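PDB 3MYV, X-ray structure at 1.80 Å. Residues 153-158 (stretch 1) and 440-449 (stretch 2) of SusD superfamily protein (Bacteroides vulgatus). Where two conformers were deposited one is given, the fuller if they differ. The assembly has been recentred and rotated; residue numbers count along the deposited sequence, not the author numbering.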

# COMPACT_ATOMS: atom_id res chain seq x y z
N GLU A 153 -22.93 -18.28 -8.48
CA GLU A 153 -22.47 -18.26 -7.10
C GLU A 153 -22.18 -16.81 -6.68
O GLU A 153 -21.57 -16.05 -7.42
CB GLU A 153 -21.17 -19.07 -6.97
CG GLU A 153 -20.60 -19.15 -5.57
CD GLU A 153 -19.18 -19.67 -5.53
OE1 GLU A 153 -18.72 -20.31 -6.51
OE2 GLU A 153 -18.52 -19.42 -4.51
N ASN A 154 -22.61 -16.46 -5.47
CA ASN A 154 -22.31 -15.15 -4.88
C ASN A 154 -21.61 -15.42 -3.55
O ASN A 154 -22.28 -15.73 -2.57
CB ASN A 154 -23.59 -14.36 -4.65
CG ASN A 154 -24.38 -14.18 -5.92
OD1 ASN A 154 -25.48 -14.71 -6.06
ND2 ASN A 154 -23.79 -13.50 -6.88
N PRO A 155 -20.28 -15.37 -3.54
CA PRO A 155 -19.58 -15.76 -2.32
C PRO A 155 -19.97 -14.91 -1.12
O PRO A 155 -20.16 -13.70 -1.27
CB PRO A 155 -18.11 -15.55 -2.66
CG PRO A 155 -18.03 -15.57 -4.15
CD PRO A 155 -19.35 -15.04 -4.64
N PRO A 156 -20.11 -15.52 0.06
CA PRO A 156 -20.48 -14.74 1.22
C PRO A 156 -19.25 -13.98 1.73
O PRO A 156 -18.15 -14.21 1.26
CB PRO A 156 -20.89 -15.82 2.22
CG PRO A 156 -19.98 -16.97 1.88
CD PRO A 156 -19.99 -16.95 0.38
N ARG A 157 -19.43 -13.16 2.75
CA ARG A 157 -18.31 -12.58 3.45
C ARG A 157 -17.63 -13.69 4.24
O ARG A 157 -18.29 -14.55 4.81
CB ARG A 157 -18.76 -11.46 4.37
CG ARG A 157 -19.37 -10.26 3.64
CD ARG A 157 -19.76 -9.17 4.59
NE ARG A 157 -18.60 -8.48 5.14
CZ ARG A 157 -18.62 -7.49 6.03
NH1 ARG A 157 -19.76 -7.04 6.57
NH2 ARG A 157 -17.48 -6.95 6.40
N SER A 158 -16.30 -13.70 4.23
CA SER A 158 -15.55 -14.54 5.12
C SER A 158 -14.92 -13.68 6.22
O SER A 158 -14.95 -12.46 6.11
CB SER A 158 -14.48 -15.29 4.32
OG SER A 158 -15.07 -16.39 3.67
N ILE A 440 -28.69 -7.09 -3.38
CA ILE A 440 -29.64 -7.52 -4.41
C ILE A 440 -29.66 -9.06 -4.45
O ILE A 440 -30.72 -9.68 -4.26
CB ILE A 440 -29.27 -6.91 -5.79
CG1 ILE A 440 -29.47 -5.38 -5.77
CG2 ILE A 440 -30.10 -7.56 -6.94
CD1 ILE A 440 -29.03 -4.66 -7.06
N PHE A 441 -28.49 -9.68 -4.61
CA PHE A 441 -28.40 -11.14 -4.70
C PHE A 441 -28.14 -11.81 -3.35
O PHE A 441 -28.41 -13.00 -3.21
CB PHE A 441 -27.29 -11.58 -5.71
CG PHE A 441 -27.62 -11.28 -7.14
CD1 PHE A 441 -28.78 -11.76 -7.71
CD2 PHE A 441 -26.77 -10.51 -7.91
CE1 PHE A 441 -29.09 -11.48 -9.04
CE2 PHE A 441 -27.09 -10.22 -9.23
CZ PHE A 441 -28.25 -10.70 -9.79
N SER A 442 -27.62 -11.06 -2.39
CA SER A 442 -27.32 -11.58 -1.05
C SER A 442 -27.93 -10.69 0.06
O SER A 442 -27.22 -9.98 0.79
CB SER A 442 -25.81 -11.69 -0.88
OG SER A 442 -25.18 -12.35 -2.00
N PRO A 443 -29.26 -10.68 0.17
CA PRO A 443 -29.96 -9.83 1.13
C PRO A 443 -29.62 -10.10 2.60
O PRO A 443 -29.79 -9.20 3.43
CB PRO A 443 -31.44 -10.11 0.85
CG PRO A 443 -31.46 -11.39 0.11
CD PRO A 443 -30.20 -11.44 -0.67
N GLU A 444 -29.12 -11.29 2.92
CA GLU A 444 -28.78 -11.62 4.30
C GLU A 444 -27.29 -11.38 4.63
O GLU A 444 -26.88 -11.58 5.74
CB GLU A 444 -29.20 -13.05 4.62
CG GLU A 444 -30.68 -13.34 4.36
CD GLU A 444 -31.62 -12.33 4.99
OE1 GLU A 444 -31.49 -12.05 6.20
OE2 GLU A 444 -32.51 -11.82 4.27
N MSE A 445 -26.50 -10.95 3.65
CA MSE A 445 -25.14 -10.53 3.89
C MSE A 445 -25.17 -9.39 4.92
O MSE A 445 -26.04 -8.52 4.89
CB MSE A 445 -24.46 -10.07 2.59
CG MSE A 445 -23.08 -9.52 2.75
SE MSE A 445 -22.13 -9.19 1.09
CE MSE A 445 -22.00 -11.00 0.43
N GLU A 446 -24.22 -9.42 5.84
CA GLU A 446 -24.13 -8.37 6.85
C GLU A 446 -23.43 -7.14 6.32
O GLU A 446 -22.43 -7.25 5.64
CB GLU A 446 -23.40 -8.89 8.07
CG GLU A 446 -24.09 -10.10 8.64
CD GLU A 446 -24.00 -10.17 10.12
OE1 GLU A 446 -24.65 -9.34 10.78
OE2 GLU A 446 -23.30 -11.07 10.63
N GLN A 447 -23.96 -5.98 6.68
CA GLN A 447 -23.29 -4.70 6.46
C GLN A 447 -22.32 -4.53 7.62
O GLN A 447 -22.52 -5.10 8.71
CB GLN A 447 -24.31 -3.57 6.40
CG GLN A 447 -23.75 -2.16 6.15
CD GLN A 447 -22.86 -2.07 4.96
OE1 GLN A 447 -21.64 -2.28 5.07
NE2 GLN A 447 -23.45 -1.80 3.79
N ASN A 448 -21.25 -3.79 7.40
CA ASN A 448 -20.35 -3.45 8.51
C ASN A 448 -21.11 -2.67 9.58
O ASN A 448 -22.00 -1.88 9.26
CB ASN A 448 -19.10 -2.71 8.01
CG ASN A 448 -18.04 -3.66 7.50
OD1 ASN A 448 -17.94 -4.78 8.00
ND2 ASN A 448 -17.27 -3.25 6.49
N PRO A 449 -20.79 -2.92 10.85
CA PRO A 449 -21.55 -2.34 11.96
C PRO A 449 -21.54 -0.82 11.88
O PRO A 449 -20.57 -0.23 11.42
CB PRO A 449 -20.77 -2.81 13.21
CG PRO A 449 -19.59 -3.45 12.77
CD PRO A 449 -19.68 -3.77 11.30
O HOH W 1 -23.63 -14.25 -0.67

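Two segments nearly three hundred residues apart in one chain meet here, both largely loop, with no backbone-to-backbone hydrogen bond between them; side chains meet one another and backbone atoms, and one water bridges the stretches. Stretch 2 reverses direction in a type I turn from Ser-442 to Met-445, closed by Met-445 N donating to Ser-442 O at 3.1 Å.

Glu-153 does not reach across. The CA-to-CB bond of Asn-154 points toward stretch 2, and its short side chain packs there, Asn-154 OD1 3.6 Å from Phe-441 CB and Asn-154 CB 3.7 Å from Ser-442 OG. A water joins Asn-154 to Ser-442: it donates to the backbone Asn-154 O at 2.8 Å and lies 2.8 Å from Ser-442 OG, a short hydroxyl well suited to a bridged gap.

The CA-to-CB bond of Pro-155 points away from stretch 2, and its carbonyl O lies 3.7 Å from CE of Met-445, a selenomethionine. The long, flexible side chain of Met-445 also places its CE 4.1 Å from Pro-156 CA.

Arg-157 is the anchor. Its aliphatic CD packs 3.8 Å from Met-445 CG, while its planar guanidinium presents its edge to two acceptors: NH1 donates to Glu-446 O at 2.8 Å, and NH2 to Asn-448 OD1 at 2.7 Å. A weak hydrogen bond from Arg-157 NH1 to Asn-448 OD1, 3.2 Å, makes that oxygen a shared acceptor. Ser-158 lies beyond reach.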